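Local coordinates for geranyltranstransferase (Stenotrophomonas maltophilia, PDB 7LBJ), which synthesises octaprenyl diphosphate, as a magnesium-dependent trans-prenyltransferase that lengthens an allylic diphosphate with isopentenyl diphosphate units, at the interface of chains A and B. Coordinates in Å, arbitrary orientation; residue numbers count along the deposited sequence, not the author numbering. Chains: chain A/B, Geranyltranstransferase.

Contact 1: the interface of chains A and B. Residues chain A 144, 147-148; chain B 134-135, 143.
A:Gln148 reaches across from helix 140-154 to grip B:Asp135, just past the end of helix 115-134, in the helix-to-helix dimer interface of this mainly helical polyprenyl synthase family. Its amide NE2 donates to OD1 of B:Asp135 at 2.8 Å; the carboxylate oxygen accepts on its anti lone pair, the one turned away from the other oxygen. The bond is bent, with 129° at the hydrogen, and the acceptor sits 33° out of the amide plane. CG of A:Gln148 lies anti to the carbonyl carbon (chi1 -65°), beside CB of B:Ala134 at 3.6 Å, and the extended chain beyond it carries the amide out to B:Asp135. One helical turn back, A:Val144 presses its CG1 methyl, which stands anti to the backbone N, against the guanidinium of B:Arg143, 3.3 Å from NH1. The two side chains meet at about a right angle, and CG2 of A:Val144 approaches CB of B:Arg143 at 4.1 Å. Behind this first shell, B:Arg143 bends at chi3 and its NH1 donates to the backbone O of B:Ala134 at 2.8 Å, almost within the guanidinium plane. This intrachain bond ties helix 140-154 of chain B to the C-terminal end of helix 115-134 and helps to fix the group that A:Val144 packs on.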
ATOM      1  N   VAL A 144      -8.250  -4.961 -12.518  1.00 15.79           N
ATOM      2  CA  VAL A 144      -7.186  -4.017 -12.868  1.00 16.95           C
ATOM      3  C   VAL A 144      -7.711  -2.589 -12.870  1.00 14.94           C
ATOM      4  O   VAL A 144      -7.053  -1.673 -12.360  1.00 15.66           O
ATOM      5  CB  VAL A 144      -6.558  -4.393 -14.225  1.00 18.85           C
ATOM      6  CG1 VAL A 144      -5.857  -3.198 -14.855  1.00 23.17           C
ATOM      7  CG2 VAL A 144      -5.594  -5.551 -14.041  1.00 24.33           C
ATOM      8  N   LEU A 147      -8.093  -1.499  -9.311  1.00 13.89           N
ATOM      9  CA  LEU A 147      -6.787  -1.298  -8.689  1.00 13.18           C
ATOM     10  C   LEU A 147      -6.118  -0.026  -9.184  1.00 13.53           C
ATOM     11  O   LEU A 147      -5.518   0.702  -8.388  1.00 12.68           O
ATOM     12  CB  LEU A 147      -5.871  -2.485  -8.957  1.00 14.23           C
ATOM     13  CG  LEU A 147      -6.122  -3.723  -8.089  1.00 18.61           C
ATOM     14  CD1 LEU A 147      -5.852  -4.990  -8.884  1.00 20.55           C
ATOM     15  CD2 LEU A 147      -5.223  -3.687  -6.891  1.00 18.93           C
ATOM     16  N   GLN A 148      -6.194   0.256 -10.489  1.00 12.14           N
ATOM     17  CA  GLN A 148      -5.666   1.526 -10.977  1.00 13.55           C
ATOM     18  C   GLN A 148      -6.368   2.692 -10.299  1.00 15.25           C
ATOM     19  O   GLN A 148      -5.731   3.691  -9.914  1.00 12.79           O
ATOM     20  CB  GLN A 148      -5.857   1.630 -12.489  1.00 16.94           C
ATOM     21  CG  GLN A 148      -5.085   0.628 -13.324  1.00 17.76           C
ATOM     22  CD  GLN A 148      -5.487   0.692 -14.784  1.00 25.66           C
ATOM     23  OE1 GLN A 148      -6.669   0.623 -15.115  1.00 23.81           O
ATOM     24  NE2 GLN A 148      -4.519   0.846 -15.656  1.00 28.16           N
TER
ATOM     25  N   ALA B 134      -0.457  -2.176 -11.819  1.00 12.37           N
ATOM     26  CA  ALA B 134      -1.799  -2.067 -12.380  1.00 15.06           C
ATOM     27  C   ALA B 134      -1.800  -1.339 -13.724  1.00 17.52           C
ATOM     28  O   ALA B 134      -2.642  -1.625 -14.585  1.00 17.37           O
ATOM     29  CB  ALA B 134      -2.724  -1.358 -11.381  1.00 15.93           C
ATOM     30  N   ASP B 135      -0.885  -0.394 -13.919  1.00 18.49           N
ATOM     31  CA  ASP B 135      -0.814   0.380 -15.151  1.00 22.31           C
ATOM     32  C   ASP B 135       0.111  -0.239 -16.194  1.00 24.48           C
ATOM     33  O   ASP B 135       0.270   0.343 -17.272  1.00 28.92           O
ATOM     34  CB  ASP B 135      -0.318   1.815 -14.863  1.00 21.99           C
ATOM     35  CG  ASP B 135      -1.377   2.707 -14.215  1.00 30.49           C
ATOM     36  OD1 ASP B 135      -2.594   2.469 -14.411  1.00 32.56           O
ATOM     37  OD2 ASP B 135      -0.981   3.675 -13.515  1.00 32.47           O
ATOM     38  N   ARG B 143      -1.115  -8.869 -15.086  1.00 17.08           N
ATOM     39  CA  ARG B 143      -1.023  -7.829 -14.064  1.00 15.51           C
ATOM     40  C   ARG B 143      -1.667  -8.287 -12.762  1.00 16.22           C
ATOM     41  O   ARG B 143      -1.108  -8.091 -11.674  1.00 14.97           O
ATOM     42  CB  ARG B 143      -1.677  -6.531 -14.554  1.00 18.28           C
ATOM     43  CG  ARG B 143      -0.841  -5.790 -15.600  1.00 18.19           C
ATOM     44  CD  ARG B 143      -1.525  -4.519 -16.039  1.00 19.41           C
ATOM     45  NE  ARG B 143      -2.401  -4.769 -17.172  1.00 16.70           N
ATOM     46  CZ  ARG B 143      -3.251  -3.885 -17.665  1.00 24.72           C
ATOM     47  NH1 ARG B 143      -3.438  -2.710 -17.085  1.00 22.58           N
ATOM     48  NH2 ARG B 143      -3.934  -4.188 -18.764  1.00 26.39           N
TER

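Contact 2: the interface of chains A and B. Residues chain A 96-97, 160, 163-164, 167; chain B 116, 120.
The backbone carbonyl O of A:Ala96 rests on the CB methyl of B:Ala116 at 3.5 Å, a van der Waals touch rather than a polar bond, in the dimer interface of this polyprenyl synthase. A:Ala96 and A:Met97 belong to the first aspartate-rich motif of the family, while B:Ala116 lies in the first turn of helix 115-134. The same methyl meets CD1 of A:Ile167 at 3.6 Å and SD of A:Met97 at 3.8 Å, and so touches an oxygen, a carbon and a sulfur of chain A. One turn further on, B:Leu120 inserts between A:Met97 and helix 159-168. Its two methyls divide the work. CD1 packs on the backbone of A:Ala164, 3.7 Å from N, and meets CD1 of A:Ile167 tip to tip at the same separation. CD2 meets both CE of A:Met97, at 3.7 Å, and the side-chain amide of A:Gln163, whose CD lies 3.8 Å off. The methionine chain is bent at both chi2 (-91°) and chi3 (-80°), folding SD over B:Ala116 and CE over B:Leu120. A:Ile167 instead runs straight out to its CD1 (chi2 -178°), which carries that methyl into the groove between the alanine and the leucine.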
ATOM      1  N   ALA A  96       3.886  12.056  15.482  1.00 22.73           N
ATOM      2  CA  ALA A  96       4.612  12.879  14.518  1.00 25.72           C
ATOM      3  C   ALA A  96       3.682  13.544  13.513  1.00 26.47           C
ATOM      4  O   ALA A  96       4.106  14.471  12.817  1.00 26.16           O
ATOM      5  CB  ALA A  96       5.662  12.040  13.772  1.00 24.19           C
ATOM      6  N   MET A  97       2.434  13.093  13.430  1.00 24.36           N
ATOM      7  CA  MET A  97       1.445  13.627  12.505  1.00 24.80           C
ATOM      8  C   MET A  97       0.459  14.502  13.270  1.00 29.59           C
ATOM      9  O   MET A  97       0.840  15.571  13.751  1.00 28.75           O
ATOM     10  CB  MET A  97       0.737  12.483  11.777  1.00 21.91           C
ATOM     11  CG  MET A  97       1.697  11.555  11.040  1.00 28.94           C
ATOM     12  SD  MET A  97       1.970  12.099   9.334  1.00 29.41           S
ATOM     13  CE  MET A  97       0.499  11.470   8.539  1.00 26.98           C
ATOM     14  N   CYS A 160      -2.370  10.495  -0.028  1.00 13.80           N
ATOM     15  CA  CYS A 160      -1.065  10.753   0.582  0.68 13.86           C
ATOM     16  C   CYS A 160      -0.563  12.148   0.262  1.00 15.75           C
ATOM     17  O   CYS A 160      -0.005  12.829   1.135  1.00 14.84           O
ATOM     18  CB  CYS A 160      -0.023   9.749   0.107  0.68 16.08           C
ATOM     19  SG  CYS A 160      -0.115   8.196   0.944  0.68 15.66           S
ATOM     20  N   GLN A 163      -2.461  14.575   2.456  1.00 14.82           N
ATOM     21  CA  GLN A 163      -1.914  14.544   3.810  1.00 15.18           C
ATOM     22  C   GLN A 163      -0.633  15.362   3.887  1.00 19.35           C
ATOM     23  O   GLN A 163      -0.421  16.115   4.844  1.00 17.45           O
ATOM     24  CB  GLN A 163      -1.638  13.097   4.249  1.00 16.71           C
ATOM     25  CG  GLN A 163      -2.872  12.215   4.463  1.00 24.70           C
ATOM     26  CD  GLN A 163      -2.510  10.734   4.720  1.00 27.60           C
ATOM     27  OE1 GLN A 163      -2.201   9.990   3.793  1.00 24.61           O
ATOM     28  NE2 GLN A 163      -2.543  10.321   5.981  1.00 30.70           N
ATOM     29  N   ALA A 164       0.238  15.225   2.879  1.00 15.92           N
ATOM     30  CA  ALA A 164       1.495  15.966   2.875  1.00 17.28           C
ATOM     31  C   ALA A 164       1.262  17.467   2.747  1.00 17.84           C
ATOM     32  O   ALA A 164       1.941  18.263   3.402  1.00 19.24           O
ATOM     33  CB  ALA A 164       2.391  15.471   1.736  1.00 17.26           C
ATOM     34  N   ILE A 167       0.353  18.654   6.177  1.00 24.92           N
ATOM     35  CA  ILE A 167       1.499  18.731   7.075  1.00 24.86           C
ATOM     36  C   ILE A 167       2.384  19.916   6.720  1.00 26.10           C
ATOM     37  O   ILE A 167       2.843  20.644   7.605  1.00 27.53           O
ATOM     38  CB  ILE A 167       2.279  17.413   7.046  1.00 31.06           C
ATOM     39  CG1 ILE A 167       1.492  16.350   7.800  1.00 30.17           C
ATOM     40  CG2 ILE A 167       3.685  17.595   7.621  1.00 33.49           C
ATOM     41  CD1 ILE A 167       2.210  15.090   7.835  1.00 35.09           C
TER
ATOM     42  N   ALA B 116       7.260  12.833   9.949  1.00 17.32           N
ATOM     43  CA  ALA B 116       5.970  12.813   9.256  1.00 16.39           C
ATOM     44  C   ALA B 116       6.168  12.617   7.756  1.00 18.19           C
ATOM     45  O   ALA B 116       5.481  11.799   7.128  1.00 16.71           O
ATOM     46  CB  ALA B 116       5.199  14.103   9.532  1.00 17.95           C
ATOM     47  N   LEU B 120       4.832   9.358   5.450  1.00 12.93           N
ATOM     48  CA  LEU B 120       4.040   9.530   4.239  1.00 11.38           C
ATOM     49  C   LEU B 120       4.789   9.070   3.001  1.00 12.81           C
ATOM     50  O   LEU B 120       4.175   8.517   2.083  1.00 12.34           O
ATOM     51  CB  LEU B 120       3.621  10.997   4.079  1.00 12.63           C
ATOM     52  CG  LEU B 120       2.572  11.454   5.096  1.00 16.92           C
ATOM     53  CD1 LEU B 120       2.248  12.914   4.886  1.00 16.49           C
ATOM     54  CD2 LEU B 120       1.287  10.624   5.021  1.00 18.34           C
TER

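Contact 3: the interface of chains A and B. Residues chain A 91, 94, 96-97, 119; chain B 94, 96, 115-116, 119.
The first aspartate-rich motif, where enzymes of this family hold the magnesium ions that bind the allylic diphosphate, contributes residues to the interface between the chains. A:Leu94 and A:Ala96 belong to it, A:His91 lies in the last turn of helix 75-92 immediately before it, and helix 115-134 of the partner packs against all three. B:Ile119 supplies two branches. Its CD1 lies against CD1 of A:Leu94 at 4.0 Å, while its CG2, anti to the backbone N because CG1 takes chi1 -72°, approaches A:His91 from above the ring plane, on the ND1 and CG side, 3.8 Å from ND1. The two-fold twin of the leucine pair is present as well: CD1 of A:Ile119 touches CD1 of B:Leu94 at 3.9 Å and, slightly further off, CB of B:Ala96 at 4.1 Å. Both motif loops therefore lean on the isoleucine of the opposite chain. Beside them the CB methyl of A:Ala96 abuts CB of B:Glu115 at 3.9 Å, meeting the base of that side chain. A bond inside chain A helps to fix the rotation of the histidine ring: NE2 of A:His91 donates to backbone O of A:Ile119 at 2.9 Å, with the oxygen in the ring plane and the donor on a lone pair in the carbonyl plane.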
ATOM      1  N   HIS A  91      -2.161   6.195  10.698  1.00 12.56           N
ATOM      2  CA  HIS A  91      -0.937   6.979  10.559  1.00 15.53           C
ATOM      3  C   HIS A  91      -1.161   8.449  10.917  1.00 16.41           C
ATOM      4  O   HIS A  91      -0.327   9.048  11.609  1.00 16.16           O
ATOM      5  CB  HIS A  91      -0.382   6.825   9.139  1.00 12.28           C
ATOM      6  CG  HIS A  91       0.256   5.495   8.906  1.00 14.15           C
ATOM      7  ND1 HIS A  91       0.895   5.168   7.726  1.00 12.39           N
ATOM      8  CD2 HIS A  91       0.335   4.394   9.699  1.00 14.97           C
ATOM      9  CE1 HIS A  91       1.351   3.925   7.812  1.00 15.73           C
ATOM     10  NE2 HIS A  91       1.040   3.440   9.003  1.00 13.70           N
ATOM     11  N   LEU A  94      -0.736   9.452  14.610  1.00 17.24           N
ATOM     12  CA  LEU A  94       0.561   9.280  15.247  1.00 18.92           C
ATOM     13  C   LEU A  94       1.085  10.596  15.819  1.00 19.24           C
ATOM     14  O   LEU A  94       0.804  11.680  15.283  1.00 22.44           O
ATOM     15  CB  LEU A  94       1.578   8.733  14.242  1.00 18.80           C
ATOM     16  CG  LEU A  94       1.327   7.286  13.844  1.00 17.21           C
ATOM     17  CD1 LEU A  94       2.253   6.909  12.690  1.00 14.72           C
ATOM     18  CD2 LEU A  94       1.567   6.364  15.033  1.00 19.93           C
ATOM     19  N   ALA A  96       3.886  12.056  15.482  1.00 22.73           N
ATOM     20  CA  ALA A  96       4.612  12.879  14.518  1.00 25.72           C
ATOM     21  C   ALA A  96       3.682  13.544  13.513  1.00 26.47           C
ATOM     22  O   ALA A  96       4.106  14.471  12.817  1.00 26.16           O
ATOM     23  CB  ALA A  96       5.662  12.040  13.772  1.00 24.19           C
ATOM     24  N   MET A  97       2.434  13.093  13.430  1.00 24.36           N
ATOM     25  CA  MET A  97       1.445  13.627  12.505  1.00 24.80           C
ATOM     26  C   MET A  97       0.459  14.502  13.270  1.00 29.59           C
ATOM     27  O   MET A  97       0.840  15.571  13.751  1.00 28.75           O
ATOM     28  CB  MET A  97       0.737  12.483  11.777  1.00 21.91           C
ATOM     29  CG  MET A  97       1.697  11.555  11.040  1.00 28.94           C
ATOM     30  SD  MET A  97       1.970  12.099   9.334  1.00 29.41           S
ATOM     31  CE  MET A  97       0.499  11.470   8.539  1.00 26.98           C
ATOM     32  N   ILE A 119       2.232   1.804  13.134  1.00 15.32           N
ATOM     33  CA  ILE A 119       2.851   2.007  11.829  1.00 13.47           C
ATOM     34  C   ILE A 119       2.646   0.771  10.961  1.00 13.75           C
ATOM     35  O   ILE A 119       2.159   0.854   9.825  1.00 14.42           O
ATOM     36  CB  ILE A 119       4.343   2.339  12.001  1.00 13.68           C
ATOM     37  CG1 ILE A 119       4.511   3.751  12.591  1.00 14.83           C
ATOM     38  CG2 ILE A 119       5.084   2.203  10.668  1.00 18.40           C
ATOM     39  CD1 ILE A 119       5.902   3.985  13.195  1.00 19.11           C
TER
ATOM     40  N   LEU B  94      12.578   4.425  11.299  1.00 17.69           N
ATOM     41  CA  LEU B  94      11.941   5.414  12.165  1.00 16.85           C
ATOM     42  C   LEU B  94      12.271   5.179  13.640  1.00 16.72           C
ATOM     43  O   LEU B  94      12.538   4.045  14.056  1.00 18.51           O
ATOM     44  CB  LEU B  94      10.418   5.378  11.977  1.00 17.14           C
ATOM     45  CG  LEU B  94       9.901   5.759  10.598  1.00 17.67           C
ATOM     46  CD1 LEU B  94       8.413   5.426  10.522  1.00 13.93           C
ATOM     47  CD2 LEU B  94      10.169   7.255  10.370  1.00 18.48           C
ATOM     48  N   ALA B  96      10.457   4.886  16.247  1.00 19.77           N
ATOM     49  CA  ALA B  96       9.618   3.908  16.939  1.00 25.84           C
ATOM     50  C   ALA B  96       9.970   2.484  16.539  1.00 25.06           C
ATOM     51  O   ALA B  96       9.563   1.532  17.220  1.00 24.21           O
ATOM     52  CB  ALA B  96       8.137   4.179  16.644  1.00 25.79           C
ATOM     53  N   GLU B 115      10.073  13.088  10.479  1.00 13.79           N
ATOM     54  CA  GLU B 115       9.380  11.816  10.675  1.00 19.91           C
ATOM     55  C   GLU B 115       8.061  11.757   9.908  1.00 18.11           C
ATOM     56  O   GLU B 115       7.744  10.724   9.299  1.00 13.05           O
ATOM     57  CB  GLU B 115       9.166  11.562  12.163  1.00 21.47           C
ATOM     58  CG  GLU B 115      10.469  11.237  12.878  1.00 23.88           C
ATOM     59  CD  GLU B 115      10.299  11.159  14.388  1.00 32.55           C
ATOM     60  OE1 GLU B 115       9.399  10.422  14.836  1.00 27.52           O
ATOM     61  OE2 GLU B 115      11.067  11.836  15.114  1.00 41.69           O
ATOM     62  N   ALA B 116       7.260  12.833   9.949  1.00 17.32           N
ATOM     63  CA  ALA B 116       5.970  12.813   9.256  1.00 16.39           C
ATOM     64  C   ALA B 116       6.168  12.617   7.756  1.00 18.19           C
ATOM     65  O   ALA B 116       5.481  11.799   7.128  1.00 16.71           O
ATOM     66  CB  ALA B 116       5.199  14.103   9.532  1.00 17.95           C
ATOM     67  N   ILE B 119       7.091   8.979   7.135  1.00 13.48           N
ATOM     68  CA  ILE B 119       5.920   8.099   7.227  1.00 14.82           C
ATOM     69  C   ILE B 119       5.135   8.142   5.923  1.00 14.42           C
ATOM     70  O   ILE B 119       4.835   7.098   5.322  1.00 14.76           O
ATOM     71  CB  ILE B 119       5.028   8.477   8.423  1.00 13.74           C
ATOM     72  CG1 ILE B 119       5.690   8.089   9.749  1.00 14.77           C
ATOM     73  CG2 ILE B 119       3.676   7.734   8.336  1.00 18.24           C
ATOM     74  CD1 ILE B 119       5.181   8.918  10.924  1.00 20.97           C
TER

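Contacts 2 and 3 are neighbours, their C-alpha centres about 8 Å apart, and they share A:Ala96, A:Met97 and B:Ala116. The C-alpha centre of contact 1 lies about 26 Å from that of contact 2 and about 28 Å from that of contact 3. Helix 115-134 of chain B joins all three: its start serves contacts 2 and 3, its end contact 1. The interface is two-fold symmetric, and each contact recurs with the chains exchanged. Polyprenyl synthases commonly work as homodimers, so the pair is probably the functional one; the neighbouring aspartate-rich motifs suggest that dimerisation helps to steady the active-site loops.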